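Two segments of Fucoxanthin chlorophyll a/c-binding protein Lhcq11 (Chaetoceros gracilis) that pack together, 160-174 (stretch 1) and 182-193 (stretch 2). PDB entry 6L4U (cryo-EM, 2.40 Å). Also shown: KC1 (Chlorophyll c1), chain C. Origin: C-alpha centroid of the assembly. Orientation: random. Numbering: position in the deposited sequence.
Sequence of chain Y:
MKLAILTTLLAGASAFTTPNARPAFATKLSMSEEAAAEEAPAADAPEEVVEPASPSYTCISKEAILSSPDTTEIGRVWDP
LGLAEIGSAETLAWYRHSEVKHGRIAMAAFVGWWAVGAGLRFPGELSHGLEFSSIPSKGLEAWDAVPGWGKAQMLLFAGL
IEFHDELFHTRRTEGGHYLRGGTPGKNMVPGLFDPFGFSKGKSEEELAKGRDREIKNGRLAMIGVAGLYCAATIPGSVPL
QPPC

Stretch 1 (160-174) LIEFHDELFHTRRTE
Stretch 2 (182-193) GTPGKNMVPGLF

Stretch 1 is the last part of a helix that begins earlier in the chain, followed by Arg 172 (phi/psi -106/32°) and then Thr 173 in an extended conformation (-123/140°). Stretch 2 has no regular secondary structure and runs past it in the opposite direction, Gly 182 lying nearest Thr 173 (CA-CA 7.3 Å) and Met 188 nearest Asp 165 (CA-CA 5.4 Å); 624 Å² is buried in total.

At Gly 182 a CB would clash with Lys 186 NZ, so the absent side chain leaves room for the lysine. Thr 183 accepts a hydrogen bond through its O from Lys 186 NZ (3.0 Å). Lys 186 (chi1 p, chi2 and chi3 t, chi4 m) sends NZ back to donate a hydrogen bond to His 169 ND1 (3.0 Å), at the edge of the imidazole; Lys 186 CE also packs on Thr 173 CG2 (3.6 Å). Lys 186 O faces the chlorophyll, 2.8 Å from KC1 OBD.

Asn 187 adopts positive phi (56/67°), and its chi1 t side chain approaches the carboxylate of Asp 165 (chi1 t). Met 188 (m, t, p; phi/psi -81/93°) has the largest covered area. Its N is 3.2 Å from Asp 165 OD1, but the angle is too poor for a hydrogen bond. Its CE reaches Phe 168 CB (3.8 Å) and Arg 172 O (3.4 Å), while SD lies 3.5 Å from Thr 173 OG1.

Val 189 (-135/128°, chi1 m) sets CG1 against the helix backbone, 3.6 Å from Ile 161 O and from Asp 165 N. Pro 190 CD meets Phe 168 CE2 (3.6 Å; Phe 168 chi1 m). Gly 191 turns with phi 109°, and Leu 192 (chi1 t) brings CD1 to Ile 161 CG2 (3.7 Å; Ile 161 m, m). Phe 193 (chi1 t) is out of reach of the helix and lays one ring face on the chlorophyll, CE2 3.4 Å from KC1 C4D.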

# COMPACT_ATOMS: atom_id res chain seq x y z
N LEU Y 160 -51.13 -33.29 -22.75
CA LEU Y 160 -52.17 -32.27 -22.73
C LEU Y 160 -53.52 -32.84 -22.31
O LEU Y 160 -54.38 -32.10 -21.83
CB LEU Y 160 -52.28 -31.59 -24.09
CG LEU Y 160 -51.11 -30.68 -24.46
CD1 LEU Y 160 -51.25 -30.17 -25.88
CD2 LEU Y 160 -51.02 -29.53 -23.47
N ILE Y 161 -53.72 -34.15 -22.51
CA ILE Y 161 -54.84 -34.82 -21.86
C ILE Y 161 -54.68 -34.79 -20.35
O ILE Y 161 -55.56 -34.32 -19.62
CB ILE Y 161 -54.98 -36.27 -22.36
CG1 ILE Y 161 -55.06 -36.32 -23.89
CG2 ILE Y 161 -56.16 -36.94 -21.68
CD1 ILE Y 161 -56.18 -35.49 -24.48
N GLU Y 162 -53.53 -35.26 -19.86
CA GLU Y 162 -53.31 -35.36 -18.42
C GLU Y 162 -53.09 -34.00 -17.77
O GLU Y 162 -53.28 -33.87 -16.56
CB GLU Y 162 -52.13 -36.28 -18.13
CG GLU Y 162 -52.46 -37.75 -18.29
CD GLU Y 162 -51.31 -38.64 -17.91
OE1 GLU Y 162 -50.18 -38.13 -17.87
OE2 GLU Y 162 -51.53 -39.84 -17.66
N PHE Y 163 -52.69 -32.99 -18.54
CA PHE Y 163 -52.73 -31.62 -18.05
C PHE Y 163 -54.16 -31.18 -17.82
O PHE Y 163 -54.53 -30.78 -16.71
CB PHE Y 163 -52.03 -30.69 -19.05
CG PHE Y 163 -51.85 -29.29 -18.55
CD1 PHE Y 163 -50.75 -28.96 -17.78
CD2 PHE Y 163 -52.77 -28.31 -18.87
CE1 PHE Y 163 -50.58 -27.68 -17.32
CE2 PHE Y 163 -52.60 -27.03 -18.42
CZ PHE Y 163 -51.51 -26.71 -17.65
N HIS Y 164 -54.99 -31.25 -18.86
CA HIS Y 164 -56.39 -30.86 -18.75
C HIS Y 164 -57.23 -31.87 -17.98
O HIS Y 164 -58.36 -31.54 -17.62
CB HIS Y 164 -56.97 -30.63 -20.15
CG HIS Y 164 -56.49 -29.37 -20.80
ND1 HIS Y 164 -55.36 -29.32 -21.58
CD2 HIS Y 164 -56.99 -28.11 -20.79
CE1 HIS Y 164 -55.18 -28.09 -22.02
NE2 HIS Y 164 -56.16 -27.33 -21.56
N ASP Y 165 -56.71 -33.07 -17.72
CA ASP Y 165 -57.35 -33.98 -16.77
C ASP Y 165 -57.41 -33.35 -15.39
O ASP Y 165 -58.49 -33.08 -14.86
CB ASP Y 165 -56.59 -35.30 -16.71
CG ASP Y 165 -57.47 -36.47 -16.33
OD1 ASP Y 165 -58.54 -36.25 -15.71
OD2 ASP Y 165 -57.08 -37.62 -16.62
N GLU Y 166 -56.24 -33.06 -14.81
CA GLU Y 166 -56.15 -32.43 -13.51
C GLU Y 166 -56.69 -31.01 -13.51
O GLU Y 166 -57.12 -30.52 -12.45
CB GLU Y 166 -54.70 -32.43 -13.03
CG GLU Y 166 -54.12 -33.80 -12.79
CD GLU Y 166 -53.03 -33.78 -11.73
OE1 GLU Y 166 -52.52 -32.69 -11.41
OE2 GLU Y 166 -52.69 -34.87 -11.22
N LEU Y 167 -56.68 -30.33 -14.65
CA LEU Y 167 -57.23 -28.98 -14.74
C LEU Y 167 -58.75 -29.01 -14.64
O LEU Y 167 -59.34 -28.26 -13.85
CB LEU Y 167 -56.78 -28.31 -16.03
CG LEU Y 167 -56.95 -26.79 -16.13
CD1 LEU Y 167 -55.75 -26.16 -16.80
CD2 LEU Y 167 -58.21 -26.43 -16.90
N PHE Y 168 -59.41 -29.85 -15.45
CA PHE Y 168 -60.86 -29.96 -15.37
C PHE Y 168 -61.31 -30.69 -14.12
O PHE Y 168 -62.47 -30.58 -13.73
CB PHE Y 168 -61.43 -30.67 -16.60
CG PHE Y 168 -61.12 -29.99 -17.91
CD1 PHE Y 168 -60.95 -28.62 -17.98
CD2 PHE Y 168 -61.01 -30.74 -19.07
CE1 PHE Y 168 -60.67 -28.02 -19.18
CE2 PHE Y 168 -60.72 -30.12 -20.28
CZ PHE Y 168 -60.56 -28.76 -20.33
N HIS Y 169 -60.40 -31.45 -13.49
CA HIS Y 169 -60.66 -31.98 -12.15
C HIS Y 169 -60.81 -30.85 -11.14
O HIS Y 169 -61.55 -30.98 -10.17
CB HIS Y 169 -59.53 -32.92 -11.74
CG HIS Y 169 -59.81 -34.36 -11.99
ND1 HIS Y 169 -60.80 -35.05 -11.31
CD2 HIS Y 169 -59.24 -35.26 -12.82
CE1 HIS Y 169 -60.82 -36.31 -11.73
NE2 HIS Y 169 -59.88 -36.45 -12.65
N THR Y 170 -60.10 -29.74 -11.35
CA THR Y 170 -60.05 -28.70 -10.33
C THR Y 170 -61.14 -27.65 -10.52
O THR Y 170 -61.84 -27.31 -9.56
CB THR Y 170 -58.67 -28.04 -10.35
OG1 THR Y 170 -57.67 -29.05 -10.46
CG2 THR Y 170 -58.45 -27.25 -9.08
N ARG Y 171 -61.29 -27.13 -11.73
CA ARG Y 171 -62.17 -25.99 -11.95
C ARG Y 171 -63.58 -26.37 -12.37
O ARG Y 171 -64.53 -25.65 -12.05
CB ARG Y 171 -61.57 -25.07 -13.02
CG ARG Y 171 -60.28 -24.40 -12.59
CD ARG Y 171 -59.84 -23.33 -13.57
NE ARG Y 171 -58.66 -22.64 -13.08
CZ ARG Y 171 -57.42 -22.94 -13.45
NH1 ARG Y 171 -56.40 -22.27 -12.95
NH2 ARG Y 171 -57.20 -23.91 -14.32
N ARG Y 172 -63.74 -27.49 -13.08
CA ARG Y 172 -65.03 -27.87 -13.65
C ARG Y 172 -65.68 -29.02 -12.89
O ARG Y 172 -66.40 -29.83 -13.50
CB ARG Y 172 -64.86 -28.23 -15.12
CG ARG Y 172 -64.44 -27.05 -15.99
CD ARG Y 172 -64.31 -27.48 -17.43
NE ARG Y 172 -64.32 -26.34 -18.34
CZ ARG Y 172 -64.23 -26.44 -19.66
NH1 ARG Y 172 -64.10 -27.63 -20.23
NH2 ARG Y 172 -64.26 -25.35 -20.41
N THR Y 173 -65.46 -29.11 -11.59
CA THR Y 173 -66.00 -30.17 -10.75
C THR Y 173 -66.82 -29.56 -9.63
O THR Y 173 -66.44 -28.52 -9.06
CB THR Y 173 -64.87 -31.04 -10.18
OG1 THR Y 173 -64.03 -31.50 -11.25
CG2 THR Y 173 -65.41 -32.23 -9.42
N GLU Y 174 -67.96 -30.19 -9.31
CA GLU Y 174 -68.80 -29.73 -8.20
C GLU Y 174 -68.10 -29.90 -6.85
O GLU Y 174 -68.39 -29.16 -5.92
CB GLU Y 174 -70.14 -30.48 -8.22
CG GLU Y 174 -70.09 -31.97 -7.87
CD GLU Y 174 -69.81 -32.88 -9.06
OE1 GLU Y 174 -69.36 -32.37 -10.11
OE2 GLU Y 174 -70.03 -34.10 -8.93
N GLY Y 182 -62.94 -34.58 -4.95
CA GLY Y 182 -63.47 -35.21 -6.14
C GLY Y 182 -63.33 -36.72 -6.17
O GLY Y 182 -62.61 -37.33 -5.38
N THR Y 183 -64.06 -37.33 -7.11
CA THR Y 183 -64.00 -38.75 -7.41
C THR Y 183 -62.66 -39.10 -8.04
O THR Y 183 -62.24 -38.47 -9.02
CB THR Y 183 -65.14 -39.14 -8.35
OG1 THR Y 183 -66.40 -38.95 -7.69
CG2 THR Y 183 -65.02 -40.59 -8.80
N PRO Y 184 -61.95 -40.11 -7.52
CA PRO Y 184 -60.64 -40.47 -8.08
C PRO Y 184 -60.70 -41.24 -9.39
O PRO Y 184 -59.64 -41.50 -9.97
CB PRO Y 184 -60.01 -41.32 -6.97
CG PRO Y 184 -61.17 -41.89 -6.24
CD PRO Y 184 -62.26 -40.87 -6.29
N GLY Y 185 -61.87 -41.62 -9.88
CA GLY Y 185 -61.89 -42.35 -11.13
C GLY Y 185 -62.51 -41.59 -12.28
O GLY Y 185 -62.48 -42.07 -13.42
N LYS Y 186 -63.03 -40.39 -12.01
CA LYS Y 186 -64.00 -39.79 -12.93
C LYS Y 186 -63.34 -39.20 -14.18
O LYS Y 186 -64.01 -39.05 -15.20
CB LYS Y 186 -64.84 -38.74 -12.21
CG LYS Y 186 -64.05 -37.57 -11.71
CD LYS Y 186 -64.93 -36.55 -11.05
CE LYS Y 186 -64.10 -35.38 -10.62
NZ LYS Y 186 -63.16 -35.71 -9.51
N ASN Y 187 -62.05 -38.84 -14.09
CA ASN Y 187 -61.14 -38.61 -15.23
C ASN Y 187 -61.69 -37.56 -16.21
O ASN Y 187 -62.08 -37.87 -17.34
CB ASN Y 187 -60.85 -39.96 -15.93
CG ASN Y 187 -59.68 -39.91 -16.93
OD1 ASN Y 187 -59.44 -38.93 -17.63
ND2 ASN Y 187 -58.94 -41.01 -16.99
N MET Y 188 -61.77 -36.32 -15.74
CA MET Y 188 -62.55 -35.30 -16.45
C MET Y 188 -61.76 -34.72 -17.61
O MET Y 188 -60.99 -33.77 -17.46
CB MET Y 188 -62.98 -34.21 -15.48
CG MET Y 188 -64.28 -34.51 -14.76
SD MET Y 188 -65.11 -33.02 -14.18
CE MET Y 188 -64.88 -31.95 -15.61
N VAL Y 189 -61.95 -35.30 -18.80
CA VAL Y 189 -61.65 -34.67 -20.08
C VAL Y 189 -62.84 -34.93 -21.01
O VAL Y 189 -63.29 -36.07 -21.14
CB VAL Y 189 -60.33 -35.16 -20.69
CG1 VAL Y 189 -59.14 -34.47 -20.05
CG2 VAL Y 189 -60.17 -36.66 -20.51
N PRO Y 190 -63.40 -33.90 -21.65
CA PRO Y 190 -64.59 -34.11 -22.49
C PRO Y 190 -64.21 -34.58 -23.89
O PRO Y 190 -63.45 -33.92 -24.61
CB PRO Y 190 -65.25 -32.73 -22.52
CG PRO Y 190 -64.15 -31.77 -22.27
CD PRO Y 190 -63.14 -32.47 -21.40
N GLY Y 191 -64.74 -35.73 -24.28
CA GLY Y 191 -64.57 -36.27 -25.61
C GLY Y 191 -63.68 -37.49 -25.69
O GLY Y 191 -63.74 -38.22 -26.68
N LEU Y 192 -62.84 -37.73 -24.68
CA LEU Y 192 -62.00 -38.93 -24.71
C LEU Y 192 -62.78 -40.16 -24.28
O LEU Y 192 -62.45 -41.28 -24.71
CB LEU Y 192 -60.76 -38.72 -23.84
CG LEU Y 192 -59.62 -39.75 -23.90
CD1 LEU Y 192 -58.29 -39.04 -23.83
CD2 LEU Y 192 -59.70 -40.77 -22.77
N PHE Y 193 -63.80 -40.00 -23.45
CA PHE Y 193 -64.60 -41.14 -23.03
C PHE Y 193 -65.64 -41.52 -24.08
O PHE Y 193 -65.74 -42.70 -24.44
CB PHE Y 193 -65.27 -40.85 -21.69
CG PHE Y 193 -65.98 -42.03 -21.11
CD1 PHE Y 193 -67.20 -41.88 -20.47
CD2 PHE Y 193 -65.43 -43.31 -21.21
CE1 PHE Y 193 -67.86 -42.98 -19.95
CE2 PHE Y 193 -66.08 -44.40 -20.70
CZ PHE Y 193 -67.29 -44.24 -20.06
NB KC1 C . -64.41 -48.72 -18.34
ND KC1 C . -63.28 -44.84 -18.60
C1A KC1 C . -66.00 -45.10 -16.91
C1B KC1 C . -65.36 -49.25 -17.59
C1C KC1 C . -61.84 -48.28 -19.96
C1D KC1 C . -62.24 -44.07 -19.22
C2A KC1 C . -67.28 -45.11 -16.10
C2B KC1 C . -65.35 -50.73 -17.50
C2C KC1 C . -60.59 -48.30 -20.76
C2D KC1 C . -62.34 -42.61 -19.08
C3A KC1 C . -67.57 -46.59 -16.01
C3B KC1 C . -64.18 -51.08 -18.34
C3C KC1 C . -60.19 -46.89 -20.83
C3D KC1 C . -63.59 -42.53 -18.28
C4A KC1 C . -66.41 -47.12 -16.78
C4B KC1 C . -63.69 -49.75 -18.81
C4C KC1 C . -61.27 -46.22 -20.06
C4D KC1 C . -64.04 -43.82 -18.06
CAA KC1 C . -68.54 -44.54 -16.77
CAB KC1 C . -63.65 -52.44 -18.64
CAC KC1 C . -58.98 -46.29 -21.51
CAD KC1 C . -64.54 -41.61 -17.64
CBA KC1 C . -69.09 -43.26 -16.15
CBB KC1 C . -63.29 -52.86 -19.84
CBC KC1 C . -59.40 -45.85 -22.90
CBD KC1 C . -65.61 -42.39 -16.99
CED KC1 C . -65.53 -43.28 -13.30
CGA KC1 C . -69.20 -43.32 -14.64
CGD KC1 C . -65.60 -42.14 -15.51
CHA KC1 C . -65.29 -43.82 -17.27
CHB KC1 C . -66.37 -48.45 -16.89
CHC KC1 C . -62.52 -49.56 -19.69
CHD KC1 C . -61.17 -44.76 -19.94
CMA KC1 C . -67.48 -47.03 -14.57
CMB KC1 C . -66.28 -51.62 -16.73
CMC KC1 C . -59.88 -49.48 -21.35
CMD KC1 C . -61.54 -41.41 -19.52
NA KC1 C . -65.54 -46.24 -17.27
NC KC1 C . -62.22 -47.06 -19.56
O1A KC1 C . -69.74 -44.26 -14.08
O1D KC1 C . -66.13 -41.14 -15.06
O2A KC1 C . -68.67 -42.24 -13.84
O2D KC1 C . -64.99 -43.10 -14.61
OBD KC1 C . -64.43 -40.33 -17.65
MG KC1 C . -64.01 -46.74 -18.60